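Local coordinates for protein AF1502 (Archaeoglobus fulgidus, PDB 5A1Q) that is of unknown function but belongs to the STAC domain family, associated with transmembrane solute transport and two-component signal transduction, at residues 25-33 and 45-56. Residues are numbered along the deposited sequence; the frame is centred on the assembly and turned at random.
Sequences FLNKAMESL and EILSVLKMNKEL
Phe25 lays one ring face over Leu56, whose CD1 methyl makes a CH-pi contact 3.7 Å from the ring centroid and 14° off its normal. With CG anti to the carbonyl carbon, the ring reaches past Leu50 CD2 to the turn after helix 43-51. There the Asn53 amide, its plane 80° from the ring's, brings ND2 to 3.5 Å from Phe25 CE1; its hydrogen bond, however, goes to Ser32 O of the second subunit. Replacing Phe25 by an alanine is likely to leave Leu56 CD1 without the ring face it rests on and to open a gap beside it.

One helical turn on, Ala29 CB meets Leu50 CD2 and Val49 CG1; so small a side chain lets Ala29 and Ile46 come within 6.3 Å, CA to CA. Ile46 is a knob in the hole formed by Leu26, Ala29, Met30 and Leu33. Its two branches divide the work: CG2 lies 3.6 Å from Leu26 CD1, while Ile46 CD1 reaches Met30 CG at 3.8 Å. At the far end Leu33 CD1 lies 3.9 Å from Val49 CG2 and packs against Ile46 CG1 as well, the Leu33 and Val49 side chains running past each other in opposite directions.

The axes of 25-33 and 45-51 thus run at 114° to each other through a buried apolar seam, and Leu26 continues it onto helix 7-18. Within one chain no hydrogen bond joins the two segments, so shape fit and burial of hydrocarbon hold them together, while the Asn53 amide links the subunits.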
ATOM      1  N   PHE A  25       0.062   3.982   9.287  1.00 17.32           N
ATOM      2  CA  PHE A  25      -0.082   2.903   8.322  1.00 18.51           C
ATOM      3  C   PHE A  25      -1.376   3.118   7.500  1.00 17.68           C
ATOM      4  O   PHE A  25      -1.371   2.927   6.259  1.00 17.29           O
ATOM      5  CB  PHE A  25      -0.078   1.540   9.014  1.00 20.23           C
ATOM      6  CG  PHE A  25       1.269   1.134   9.490  1.00 18.60           C
ATOM      7  CD1 PHE A  25       2.288   0.851   8.583  1.00 19.95           C
ATOM      8  CD2 PHE A  25       1.547   1.050  10.832  1.00 22.24           C
ATOM      9  CE1 PHE A  25       3.519   0.434   8.956  1.00 20.16           C
ATOM     10  CE2 PHE A  25       2.803   0.610  11.207  1.00 21.12           C
ATOM     11  CZ  PHE A  25       3.803   0.358  10.274  1.00 23.32           C
ATOM     12  N   LEU A  26      -2.455   3.424   8.186  1.00 16.32           N
ATOM     13  CA  LEU A  26      -3.756   3.608   7.470  1.00 19.98           C
ATOM     14  C   LEU A  26      -3.600   4.768   6.432  1.00 19.41           C
ATOM     15  O   LEU A  26      -4.035   4.648   5.284  1.00 16.43           O
ATOM     16  CB  LEU A  26      -4.881   3.860   8.444  1.00 19.29           C
ATOM     17  CG  LEU A  26      -6.254   4.223   7.885  1.00 20.05           C
ATOM     18  CD1 LEU A  26      -6.693   3.123   6.935  1.00 21.44           C
ATOM     19  CD2 LEU A  26      -7.273   4.529   9.007  1.00 20.45           C
ATOM     20  N   ASN A  27      -3.068   5.903   6.880  1.00 16.20           N
ATOM     21  CA  ASN A  27      -2.994   7.065   6.007  1.00 16.47           C
ATOM     22  C   ASN A  27      -2.033   6.727   4.790  1.00 16.64           C
ATOM     23  O   ASN A  27      -2.344   7.073   3.627  1.00 17.84           O
ATOM     24  CB  ASN A  27      -2.431   8.229   6.776  1.00 19.11           C
ATOM     25  CG  ASN A  27      -3.369   8.767   7.861  1.00 23.87           C
ATOM     26  OD1 ASN A  27      -4.578   8.511   7.898  1.00 29.14           O
ATOM     27  ND2 ASN A  27      -2.814   9.584   8.691  1.00 25.40           N
ATOM     28  N   LYS A  28      -0.877   6.104   5.065  1.00 17.50           N
ATOM     29  CA  LYS A  28       0.053   5.823   3.960  1.00 16.29           C
ATOM     30  C   LYS A  28      -0.587   4.800   2.949  1.00 15.69           C
ATOM     31  O   LYS A  28      -0.417   4.941   1.712  1.00 17.38           O
ATOM     32  CB  LYS A  28       1.371   5.313   4.480  1.00 15.89           C
ATOM     33  CG  LYS A  28       2.142   6.387   5.276  1.00 20.86           C
ATOM     34  CD  LYS A  28       2.758   7.462   4.471  1.00 25.22           C
ATOM     35  CE  LYS A  28       3.380   8.562   5.349  1.00 38.45           C
ATOM     36  NZ  LYS A  28       3.188   9.864   4.637  1.00 54.85           N
ATOM     37  N   ALA A  29      -1.366   3.817   3.444  1.00 15.61           N
ATOM     38  CA  ALA A  29      -2.017   2.890   2.526  1.00 17.14           C
ATOM     39  C   ALA A  29      -3.053   3.655   1.653  1.00 15.68           C
ATOM     40  O   ALA A  29      -3.153   3.466   0.458  1.00 16.44           O
ATOM     41  CB  ALA A  29      -2.705   1.778   3.315  1.00 18.73           C
HETATM   42  N   MSE A  30      -3.920   4.434   2.336  1.00 15.63           N
HETATM   43  CA  MSE A  30      -4.940   5.282   1.631  1.00 17.23           C
HETATM   44  C   MSE A  30      -4.276   6.145   0.554  1.00 15.44           C
HETATM   45  O   MSE A  30      -4.747   6.193  -0.591  1.00 18.05           O
HETATM   46  CB  MSE A  30      -5.730   6.202   2.653  1.00 20.43           C
HETATM   47  CG  MSE A  30      -6.634   5.351   3.430  1.00 21.78           C
HETATM   48 SE   MSE A  30      -7.366   6.492   4.844  1.00 28.29          SE
HETATM   49  CE  MSE A  30      -8.287   7.676   3.577  1.00 22.77           C
ATOM     50  N   GLU A  31      -3.207   6.819   0.919  1.00 16.54           N
ATOM     51  CA  GLU A  31      -2.523   7.774   0.030  1.00 19.61           C
ATOM     52  C   GLU A  31      -1.887   7.013  -1.173  1.00 19.99           C
ATOM     53  O   GLU A  31      -1.991   7.492  -2.308  1.00 19.94           O
ATOM     54  CB  GLU A  31      -1.493   8.569   0.754  1.00 19.69           C
ATOM     55  CG  GLU A  31      -2.030   9.527   1.847  1.00 21.28           C
ATOM     56  CD  GLU A  31      -0.990   9.953   2.855  1.00 25.33           C
ATOM     57  OE1 GLU A  31       0.223   9.665   2.704  1.00 29.59           O
ATOM     58  OE2 GLU A  31      -1.418  10.578   3.877  1.00 38.31           O
ATOM     59  N   SER A  32      -1.287   5.846  -0.886  1.00 16.74           N
ATOM     60  CA  SER A  32      -0.694   5.032  -1.991  1.00 18.14           C
ATOM     61  C   SER A  32      -1.753   4.631  -2.996  1.00 17.81           C
ATOM     62  O   SER A  32      -1.501   4.605  -4.191  1.00 18.31           O
ATOM     63  CB  SER A  32      -0.055   3.757  -1.436  1.00 18.78           C
ATOM     64  OG  SER A  32       0.990   4.085  -0.545  1.00 21.05           O
ATOM     65  N   LEU A  33      -2.957   4.289  -2.518  1.00 17.52           N
ATOM     66  CA  LEU A  33      -4.046   3.868  -3.359  1.00 17.15           C
ATOM     67  C   LEU A  33      -4.826   4.999  -4.045  1.00 17.49           C
ATOM     68  O   LEU A  33      -5.547   4.725  -5.021  1.00 21.84           O
ATOM     69  CB  LEU A  33      -5.023   3.019  -2.534  1.00 17.87           C
ATOM     70  CG  LEU A  33      -4.493   1.695  -2.024  1.00 17.05           C
ATOM     71  CD1 LEU A  33      -5.430   1.097  -0.991  1.00 23.15           C
ATOM     72  CD2 LEU A  33      -4.229   0.689  -3.098  1.00 20.51           C
ATOM     73  N   GLU A  45     -10.074  -3.177   0.312  1.00 21.56           N
ATOM     74  CA  GLU A  45      -8.825  -2.918  -0.464  1.00 25.28           C
ATOM     75  C   GLU A  45      -7.755  -2.256   0.361  1.00 22.19           C
ATOM     76  O   GLU A  45      -6.564  -2.622   0.297  1.00 23.40           O
ATOM     77  CB  GLU A  45      -9.125  -2.126  -1.690  1.00 23.76           C
ATOM     78  CG  GLU A  45      -7.877  -2.030  -2.528  1.00 29.73           C
ATOM     79  CD  GLU A  45      -8.177  -1.773  -3.976  1.00 54.78           C
ATOM     80  OE1 GLU A  45      -9.009  -2.499  -4.574  1.00 98.51           O
ATOM     81  OE2 GLU A  45      -7.568  -0.827  -4.504  1.00 50.78           O
ATOM     82  N   ILE A  46      -8.124  -1.252   1.143  1.00 20.78           N
ATOM     83  CA  ILE A  46      -7.197  -0.694   2.100  1.00 20.25           C
ATOM     84  C   ILE A  46      -6.568  -1.710   3.073  1.00 21.20           C
ATOM     85  O   ILE A  46      -5.328  -1.826   3.241  1.00 21.13           O
ATOM     86  CB  ILE A  46      -7.825   0.494   2.875  1.00 21.18           C
ATOM     87  CG1 ILE A  46      -8.316   1.600   1.902  1.00 21.75           C
ATOM     88  CG2 ILE A  46      -6.878   0.932   4.026  1.00 20.89           C
ATOM     89  CD1 ILE A  46      -9.186   2.622   2.627  1.00 22.00           C
ATOM     90  N   LEU A  47      -7.396  -2.544   3.674  1.00 18.74           N
ATOM     91  CA  LEU A  47      -6.896  -3.599   4.500  1.00 19.22           C
ATOM     92  C   LEU A  47      -6.060  -4.619   3.744  1.00 22.03           C
ATOM     93  O   LEU A  47      -5.107  -5.178   4.349  1.00 23.99           O
ATOM     94  CB  LEU A  47      -8.068  -4.319   5.241  1.00 24.90           C
ATOM     95  CG  LEU A  47      -8.769  -3.414   6.210  1.00 26.26           C
ATOM     96  CD1 LEU A  47      -9.997  -4.124   6.753  1.00 30.59           C
ATOM     97  CD2 LEU A  47      -7.857  -2.979   7.343  1.00 34.93           C
ATOM     98  N   SER A  48      -6.378  -4.903   2.488  1.00 21.43           N
ATOM     99  CA  SER A  48      -5.576  -5.838   1.717  1.00 22.93           C
ATOM    100  C   SER A  48      -4.091  -5.345   1.628  1.00 24.06           C
ATOM    101  O   SER A  48      -3.150  -6.157   1.680  1.00 23.14           O
ATOM    102  CB  SER A  48      -6.168  -6.126   0.330  1.00 30.24           C
ATOM    103  OG  SER A  48      -6.006  -5.022  -0.594  1.00 37.14           O
ATOM    104  N   VAL A  49      -3.876  -4.066   1.430  1.00 21.07           N
ATOM    105  CA  VAL A  49      -2.504  -3.502   1.452  1.00 20.63           C
ATOM    106  C   VAL A  49      -1.804  -3.737   2.784  1.00 17.27           C
ATOM    107  O   VAL A  49      -0.721  -4.256   2.843  1.00 20.65           O
ATOM    108  CB  VAL A  49      -2.464  -2.003   1.048  1.00 18.72           C
ATOM    109  CG1 VAL A  49      -1.090  -1.374   1.182  1.00 22.03           C
ATOM    110  CG2 VAL A  49      -3.054  -1.877  -0.347  1.00 22.39           C
ATOM    111  N   LEU A  50      -2.477  -3.427   3.898  1.00 16.91           N
ATOM    112  CA  LEU A  50      -1.903  -3.566   5.188  1.00 19.76           C
ATOM    113  C   LEU A  50      -1.679  -5.030   5.556  1.00 18.75           C
ATOM    114  O   LEU A  50      -0.691  -5.320   6.280  1.00 20.71           O
ATOM    115  CB  LEU A  50      -2.732  -2.870   6.251  1.00 22.22           C
ATOM    116  CG  LEU A  50      -2.813  -1.333   6.088  1.00 20.22           C
ATOM    117  CD1 LEU A  50      -3.745  -0.735   7.150  1.00 26.57           C
ATOM    118  CD2 LEU A  50      -1.442  -0.736   6.049  1.00 20.67           C
ATOM    119  N   LYS A  51      -2.491  -5.951   5.045  1.00 22.13           N
ATOM    120  CA  LYS A  51      -2.231  -7.380   5.246  1.00 22.90           C
ATOM    121  C   LYS A  51      -0.918  -7.866   4.584  1.00 24.32           C
ATOM    122  O   LYS A  51      -0.361  -8.884   4.990  1.00 26.77           O
ATOM    123  CB  LYS A  51      -3.398  -8.187   4.747  1.00 29.02           C
ATOM    124  CG  LYS A  51      -3.462  -9.548   5.368  1.00 43.09           C
ATOM    125  CD  LYS A  51      -4.913 -10.031   5.473  1.00 53.70           C
ATOM    126  CE  LYS A  51      -5.703  -9.808   4.193  1.00 49.45           C
ATOM    127  NZ  LYS A  51      -6.917 -10.686   4.199  1.00 52.78           N
HETATM  128  N   MSE A  52      -0.471  -7.140   3.547  1.00 20.88           N
HETATM  129  CA  MSE A  52       0.798  -7.488   2.832  0.50 23.83           C
HETATM  130  C   MSE A  52       1.998  -7.034   3.685  1.00 22.94           C
HETATM  131  O   MSE A  52       3.172  -7.346   3.361  1.00 28.11           O
HETATM  132  CB  MSE A  52       0.758  -6.932   1.360  0.50 23.11           C
HETATM  133  CG  MSE A  52      -0.141  -7.733   0.406  0.50 33.95           C
HETATM  134 SE   MSE A  52      -0.427  -6.795  -1.321  0.50 44.08          SE
HETATM  135  CE  MSE A  52       1.474  -6.708  -1.846  0.50 32.23           C
ATOM    136  N   ASN A  53       1.759  -6.243   4.731  1.00 21.61           N
ATOM    137  CA  ASN A  53       2.827  -5.856   5.656  1.00 22.25           C
ATOM    138  C   ASN A  53       3.060  -6.996   6.638  1.00 24.28           C
ATOM    139  O   ASN A  53       2.203  -7.260   7.495  1.00 22.08           O
ATOM    140  CB  ASN A  53       2.437  -4.532   6.378  1.00 19.59           C
ATOM    141  CG  ASN A  53       3.472  -4.060   7.377  1.00 20.07           C
ATOM    142  OD1 ASN A  53       4.136  -4.854   8.032  1.00 23.78           O
ATOM    143  ND2 ASN A  53       3.646  -2.695   7.490  1.00 21.76           N
ATOM    144  N   LYS A  54       4.191  -7.703   6.567  1.00 24.89           N
ATOM    145  CA  LYS A  54       4.405  -8.895   7.398  1.00 23.24           C
ATOM    146  C   LYS A  54       4.291  -8.658   8.910  1.00 26.64           C
ATOM    147  O   LYS A  54       3.829  -9.529   9.660  1.00 29.13           O
ATOM    148  CB  LYS A  54       5.733  -9.570   7.041  1.00 27.44           C
ATOM    149  CG  LYS A  54       5.770  -9.880   5.549  1.00 41.35           C
ATOM    150  N   GLU A  55       4.723  -7.506   9.406  1.00 28.17           N
ATOM    151  CA  GLU A  55       4.619  -7.215  10.826  1.00 28.42           C
ATOM    152  C   GLU A  55       3.231  -6.902  11.331  1.00 24.12           C
ATOM    153  O   GLU A  55       2.941  -7.124  12.506  1.00 29.00           O
ATOM    154  CB  GLU A  55       5.574  -6.061  11.226  1.00 36.26           C
ATOM    155  CG  GLU A  55       6.996  -6.208  10.677  1.00 45.32           C
ATOM    156  CD  GLU A  55       7.301  -5.208   9.539  1.00 48.93           C
ATOM    157  OE1 GLU A  55       7.688  -4.045   9.856  1.00 56.15           O
ATOM    158  OE2 GLU A  55       7.155  -5.565   8.325  1.00 60.87           O
ATOM    159  N   LEU A  56       2.352  -6.465  10.416  1.00 20.56           N
ATOM    160  CA  LEU A  56       0.958  -6.134  10.721  1.00 21.66           C
ATOM    161  C   LEU A  56      -0.010  -7.263  10.403  1.00 21.22           C
ATOM    162  O   LEU A  56      -1.120  -7.218  10.920  1.00 25.17           O
ATOM    163  CB  LEU A  56       0.451  -4.884   9.992  1.00 22.00           C
ATOM    164  CG  LEU A  56       1.312  -3.640  10.227  1.00 20.53           C
ATOM    165  CD1 LEU A  56       0.640  -2.462   9.539  1.00 24.40           C
ATOM    166  CD2 LEU A  56       1.497  -3.304  11.705  1.00 24.80           C
TER